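Local coordinates for phage-related conserved hypothetical protein, BB2244 (Bordetella bronchiseptica, PDB 2BDV), which is of unknown function but belongs to the SOS response associated peptidase (SRAP) family, whose members are linked to the handling of damaged DNA, at residues A[34-48]-A[92-104]. Numbering follows the deposited sequence.
Sequences YNIPPGTRPLTMHRL and TGRILVPADGWYE
Met45 and Leu96 form a single antiparallel, hydrogen-bonded bridge, where strands 43-46 and 94-99 approach to 4.7 Å with their directions 140° apart. Two backbone bonds close it, Met45 N to Leu96 O and Leu96 N to Met45 O, both 2.9 Å. The strands diverge from true antiparallel and pair at this one bridge; beyond it side chains make most of the contact. Toward Pro98, the bent selenomethionine chain of Met45 brings CE to 4.0 Å from Pro98 CB, while Pro98 CD rests 3.4 Å from the backbone carbonyl O of Leu43. Helix 11-18 adds Tyr14 and Leu18 around this cluster. In the other direction, Leu48 CD1 sits tightly against Ile95 CG2, at 3.5 Å, and lies over the face of the His46 ring, whose ND1 accepts the Leu48 N-H. Ile95 CG1 stands between its backbone N and carbonyl carbon (chi1 71°), on the Thr44 side; extended chi2 carries CD1 to Thr44 CB, while CG2 meets His46 CB and Leu48. Beyond, a water donates to Leu48 O and Thr92 O. Past the corner at Asp100, on strand 101-107 of another sheet, Tyr103 points its hydroxyl edge at the face of Tyr34 in a T-shaped stack, planes at 82°. The Tyr103 OH proton goes to Tyr34 O, an unusually short 2.5 Å whose exact value is doubtful, and the oxygen lies over the ring, 3.1 Å from Tyr34 CE2. Carbonyl and ring would together restrict the hydroxyl's rotation, while backbone pairing and apolar side chains join the two-stranded sheet to the edge of the mixed one.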
loop_
_atom_site.group_PDB
_atom_site.type_symbol
_atom_site.label_atom_id
_atom_site.label_comp_id
_atom_site.label_asym_id
_atom_site.label_seq_id
_atom_site.Cartn_x
_atom_site.Cartn_y
_atom_site.Cartn_z
ATOM N N TYR A 34 -9.988 10.402 3.357
ATOM C CA TYR A 34 -9.294 10.205 4.626
ATOM C C TYR A 34 -9.440 8.766 5.137
ATOM O O TYR A 34 -8.627 8.306 5.934
ATOM C CB TYR A 34 -9.828 11.201 5.675
ATOM C CG TYR A 34 -9.000 11.306 6.958
ATOM C CD1 TYR A 34 -7.629 11.598 6.912
ATOM C CD2 TYR A 34 -9.589 11.119 8.217
ATOM C CE1 TYR A 34 -6.864 11.699 8.091
ATOM C CE2 TYR A 34 -8.831 11.220 9.401
ATOM C CZ TYR A 34 -7.470 11.507 9.327
ATOM O OH TYR A 34 -6.716 11.585 10.480
ATOM N N ASN A 35 -10.463 8.056 4.660
ATOM C CA ASN A 35 -10.719 6.682 5.092
ATOM C C ASN A 35 -10.837 5.760 3.886
ATOM O O ASN A 35 -11.905 5.653 3.283
ATOM C CB ASN A 35 -12.015 6.630 5.905
ATOM C CG ASN A 35 -12.285 5.258 6.494
ATOM O OD1 ASN A 35 -11.547 4.780 7.360
ATOM N ND2 ASN A 35 -13.351 4.616 6.025
ATOM N N ILE A 36 -9.745 5.081 3.547
ATOM C CA ILE A 36 -9.737 4.200 2.388
ATOM C C ILE A 36 -9.471 2.743 2.734
ATOM O O ILE A 36 -8.383 2.384 3.187
ATOM C CB ILE A 36 -8.679 4.654 1.367
ATOM C CG1 ILE A 36 -8.933 6.111 0.969
ATOM C CG2 ILE A 36 -8.706 3.745 0.155
ATOM C CD1 ILE A 36 -7.878 6.694 0.053
ATOM N N PRO A 37 -10.476 1.880 2.534
ATOM C CA PRO A 37 -10.321 0.457 2.831
ATOM C C PRO A 37 -10.122 -0.348 1.561
ATOM O O PRO A 37 -10.218 0.179 0.458
ATOM C CB PRO A 37 -11.647 0.110 3.482
ATOM C CG PRO A 37 -12.604 0.868 2.605
ATOM C CD PRO A 37 -11.909 2.233 2.456
ATOM N N PRO A 38 -9.822 -1.640 1.708
ATOM C CA PRO A 38 -9.625 -2.519 0.554
ATOM C C PRO A 38 -10.956 -2.628 -0.201
ATOM O O PRO A 38 -12.027 -2.407 0.375
ATOM C CB PRO A 38 -9.231 -3.842 1.200
ATOM C CG PRO A 38 -8.464 -3.383 2.405
ATOM C CD PRO A 38 -9.330 -2.272 2.941
ATOM N N GLY A 39 -10.888 -2.959 -1.486
ATOM C CA GLY A 39 -12.104 -3.088 -2.267
ATOM C C GLY A 39 -12.485 -1.819 -3.002
ATOM O O GLY A 39 -13.511 -1.776 -3.676
ATOM N N THR A 40 -11.673 -0.779 -2.860
ATOM C CA THR A 40 -11.941 0.474 -3.547
ATOM C C THR A 40 -10.851 0.672 -4.596
ATOM O O THR A 40 -10.021 -0.217 -4.813
ATOM C CB THR A 40 -11.937 1.671 -2.577
ATOM O OG1 THR A 40 -10.620 1.855 -2.049
ATOM C CG2 THR A 40 -12.910 1.425 -1.423
ATOM N N ARG A 41 -10.858 1.834 -5.241
ATOM C CA ARG A 41 -9.874 2.152 -6.269
ATOM C C ARG A 41 -8.997 3.314 -5.811
ATOM O O ARG A 41 -9.209 4.458 -6.224
ATOM C CB ARG A 41 -10.573 2.560 -7.568
ATOM C CG ARG A 41 -11.628 1.594 -8.074
ATOM C CD ARG A 41 -11.008 0.423 -8.794
ATOM N NE ARG A 41 -12.022 -0.412 -9.435
ATOM C CZ ARG A 41 -12.811 -0.010 -10.427
ATOM N NH1 ARG A 41 -12.711 1.226 -10.904
ATOM N NH2 ARG A 41 -13.701 -0.849 -10.945
ATOM N N PRO A 42 -8.001 3.042 -4.956
ATOM C CA PRO A 42 -7.139 4.135 -4.497
ATOM C C PRO A 42 -6.223 4.611 -5.616
ATOM O O PRO A 42 -5.959 3.876 -6.561
ATOM C CB PRO A 42 -6.330 3.503 -3.358
ATOM C CG PRO A 42 -7.097 2.247 -2.999
ATOM C CD PRO A 42 -7.627 1.773 -4.315
ATOM N N LEU A 43 -5.745 5.845 -5.507
ATOM C CA LEU A 43 -4.818 6.374 -6.493
ATOM C C LEU A 43 -3.545 5.552 -6.425
ATOM O O LEU A 43 -3.132 5.134 -5.342
ATOM C CB LEU A 43 -4.463 7.819 -6.176
ATOM C CG LEU A 43 -5.453 8.893 -6.606
ATOM C CD1 LEU A 43 -5.074 10.223 -5.987
ATOM C CD2 LEU A 43 -5.450 8.976 -8.135
ATOM N N THR A 44 -2.932 5.311 -7.579
ATOM C CA THR A 44 -1.670 4.576 -7.639
ATOM C C THR A 44 -0.821 5.194 -8.744
ATOM O O THR A 44 -1.339 5.851 -9.651
ATOM C CB THR A 44 -1.843 3.053 -7.980
ATOM O OG1 THR A 44 -2.068 2.891 -9.385
ATOM C CG2 THR A 44 -3.006 2.441 -7.213
HETATM N N MSE A 45 0.484 4.986 -8.655
HETATM C CA MSE A 45 1.409 5.478 -9.662
HETATM C C MSE A 45 2.208 4.282 -10.153
HETATM O O MSE A 45 2.612 3.432 -9.355
HETATM C CB MSE A 45 2.315 6.555 -9.070
HETATM C CG MSE A 45 1.522 7.781 -8.645
HETATM SE SE MSE A 45 2.593 9.312 -8.179
HETATM C CE MSE A 45 3.099 8.762 -6.420
ATOM N N HIS A 46 2.413 4.211 -11.468
ATOM C CA HIS A 46 3.125 3.084 -12.074
ATOM C C HIS A 46 3.499 3.286 -13.544
ATOM O O HIS A 46 3.147 4.286 -14.164
ATOM C CB HIS A 46 2.256 1.831 -11.975
ATOM C CG HIS A 46 0.985 1.923 -12.762
ATOM N ND1 HIS A 46 0.959 1.942 -14.141
ATOM C CD2 HIS A 46 -0.306 2.031 -12.360
ATOM C CE1 HIS A 46 -0.293 2.057 -14.555
ATOM N NE2 HIS A 46 -1.077 2.113 -13.495
ATOM N N ARG A 47 4.203 2.297 -14.085
ATOM C CA ARG A 47 4.626 2.298 -15.478
ATOM C C ARG A 47 4.350 0.898 -16.030
ATOM O O ARG A 47 5.193 0.292 -16.691
ATOM C CB ARG A 47 6.117 2.635 -15.565
ATOM C CG ARG A 47 6.453 3.937 -14.865
ATOM C CD ARG A 47 7.933 4.232 -14.895
ATOM N NE ARG A 47 8.444 4.417 -16.251
ATOM C CZ ARG A 47 9.733 4.583 -16.529
ATOM N NH1 ARG A 47 10.134 4.741 -17.781
ATOM N NH2 ARG A 47 10.622 4.576 -15.543
ATOM N N LEU A 48 3.149 0.396 -15.754
ATOM C CA LEU A 48 2.754 -0.946 -16.176
ATOM C C LEU A 48 2.444 -1.104 -17.661
ATOM O O LEU A 48 2.577 -2.197 -18.213
ATOM C CB LEU A 48 1.543 -1.401 -15.361
ATOM C CG LEU A 48 1.766 -1.419 -13.850
ATOM C CD1 LEU A 48 0.477 -1.826 -13.133
ATOM C CD2 LEU A 48 2.899 -2.366 -13.521
ATOM N N THR A 92 6.722 -7.829 -13.261
ATOM C CA THR A 92 5.948 -6.918 -14.108
ATOM C C THR A 92 4.735 -6.216 -13.486
ATOM O O THR A 92 4.034 -5.473 -14.171
ATOM C CB THR A 92 5.466 -7.689 -15.349
ATOM O OG1 THR A 92 4.529 -8.708 -14.953
ATOM C CG2 THR A 92 6.643 -8.367 -16.023
ATOM N N GLY A 93 4.478 -6.440 -12.203
ATOM C CA GLY A 93 3.338 -5.790 -11.583
ATOM C C GLY A 93 3.670 -4.794 -10.481
ATOM O O GLY A 93 2.803 -4.464 -9.679
ATOM N N ARG A 94 4.908 -4.304 -10.445
ATOM C CA ARG A 94 5.333 -3.357 -9.411
ATOM C C ARG A 94 4.706 -1.966 -9.548
ATOM O O ARG A 94 4.829 -1.309 -10.583
ATOM C CB ARG A 94 6.862 -3.222 -9.400
ATOM C CG ARG A 94 7.623 -4.530 -9.151
ATOM C CD ARG A 94 9.122 -4.266 -8.928
ATOM N NE ARG A 94 9.747 -3.628 -10.087
ATOM C CZ ARG A 94 10.372 -4.282 -11.061
ATOM N NH1 ARG A 94 10.475 -5.608 -11.026
ATOM N NH2 ARG A 94 10.883 -3.608 -12.076
ATOM N N ILE A 95 4.028 -1.530 -8.493
ATOM C CA ILE A 95 3.388 -0.221 -8.478
ATOM C C ILE A 95 3.636 0.473 -7.141
ATOM O O ILE A 95 4.164 -0.120 -6.198
ATOM C CB ILE A 95 1.853 -0.336 -8.660
ATOM C CG1 ILE A 95 1.217 -0.940 -7.403
ATOM C CG2 ILE A 95 1.533 -1.213 -9.865
ATOM C CD1 ILE A 95 -0.299 -0.714 -7.281
ATOM N N LEU A 96 3.240 1.734 -7.074
ATOM C CA LEU A 96 3.367 2.506 -5.858
ATOM C C LEU A 96 1.973 3.012 -5.507
ATOM O O LEU A 96 1.180 3.336 -6.391
ATOM C CB LEU A 96 4.318 3.690 -6.062
ATOM C CG LEU A 96 5.755 3.284 -6.380
ATOM C CD1 LEU A 96 6.507 4.426 -7.029
ATOM C CD2 LEU A 96 6.440 2.837 -5.087
ATOM N N VAL A 97 1.672 3.044 -4.212
ATOM C CA VAL A 97 0.394 3.540 -3.728
ATOM C C VAL A 97 0.680 4.722 -2.815
ATOM O O VAL A 97 1.144 4.547 -1.681
ATOM C CB VAL A 97 -0.373 2.489 -2.900
ATOM C CG1 VAL A 97 -1.673 3.097 -2.393
ATOM C CG2 VAL A 97 -0.667 1.255 -3.742
ATOM N N PRO A 98 0.417 5.945 -3.293
ATOM C CA PRO A 98 0.662 7.133 -2.477
ATOM C C PRO A 98 -0.296 7.209 -1.286
ATOM O O PRO A 98 -1.444 6.760 -1.369
ATOM C CB PRO A 98 0.465 8.270 -3.471
ATOM C CG PRO A 98 -0.534 7.719 -4.417
ATOM C CD PRO A 98 -0.043 6.320 -4.638
ATOM N N ALA A 99 0.192 7.775 -0.181
ATOM C CA ALA A 99 -0.592 7.911 1.039
ATOM C C ALA A 99 -0.019 8.930 2.024
ATOM O O ALA A 99 1.197 9.035 2.212
ATOM C CB ALA A 99 -0.711 6.555 1.724
ATOM N N ASP A 100 -0.911 9.672 2.663
ATOM C CA ASP A 100 -0.507 10.662 3.646
ATOM C C ASP A 100 -0.288 9.948 4.979
ATOM O O ASP A 100 0.400 10.454 5.870
ATOM C CB ASP A 100 -1.595 11.732 3.735
ATOM C CG ASP A 100 -1.720 12.522 2.442
ATOM O OD1 ASP A 100 -0.963 13.494 2.268
ATOM O OD2 ASP A 100 -2.549 12.159 1.580
ATOM N N GLY A 101 -0.865 8.754 5.086
ATOM C CA GLY A 101 -0.744 7.946 6.292
ATOM C C GLY A 101 -1.645 6.713 6.262
ATOM O O GLY A 101 -2.322 6.450 5.265
ATOM N N TRP A 102 -1.659 5.942 7.347
ATOM C CA TRP A 102 -2.492 4.747 7.403
ATOM C C TRP A 102 -3.006 4.532 8.825
ATOM O O TRP A 102 -2.568 5.206 9.765
ATOM C CB TRP A 102 -1.705 3.513 6.908
ATOM C CG TRP A 102 -0.601 3.027 7.829
ATOM C CD1 TRP A 102 -0.687 2.032 8.755
ATOM C CD2 TRP A 102 0.737 3.540 7.919
ATOM N NE1 TRP A 102 0.508 1.889 9.422
ATOM C CE2 TRP A 102 1.403 2.801 8.929
ATOM C CE3 TRP A 102 1.442 4.553 7.247
ATOM C CZ2 TRP A 102 2.734 3.039 9.285
ATOM C CZ3 TRP A 102 2.769 4.791 7.602
ATOM C CH2 TRP A 102 3.399 4.033 8.614
ATOM N N TYR A 103 -3.943 3.604 8.984
ATOM C CA TYR A 103 -4.500 3.344 10.300
ATOM C C TYR A 103 -4.228 1.943 10.822
ATOM O O TYR A 103 -4.177 0.985 10.058
ATOM C CB TYR A 103 -6.011 3.552 10.293
ATOM C CG TYR A 103 -6.476 4.880 9.752
ATOM C CD1 TYR A 103 -6.608 5.090 8.378
ATOM C CD2 TYR A 103 -6.820 5.916 10.613
ATOM C CE1 TYR A 103 -7.077 6.297 7.878
ATOM C CE2 TYR A 103 -7.288 7.126 10.127
ATOM C CZ TYR A 103 -7.416 7.309 8.757
ATOM O OH TYR A 103 -7.893 8.508 8.283
ATOM N N GLU A 104 -4.058 1.847 12.138
ATOM C CA GLU A 104 -3.857 0.581 12.832
ATOM C C GLU A 104 -4.697 0.669 14.110
ATOM O O GLU A 104 -4.740 1.712 14.756
ATOM C CB GLU A 104 -2.388 0.369 13.211
ATOM C CG GLU A 104 -1.438 0.237 12.037
ATOM C CD GLU A 104 -0.004 0.077 12.479
ATOM O OE1 GLU A 104 0.900 0.119 11.619
ATOM O OE2 GLU A 104 0.218 -0.093 13.694
HETATM O O HOH W 1 3.782 -4.535 -17.021
#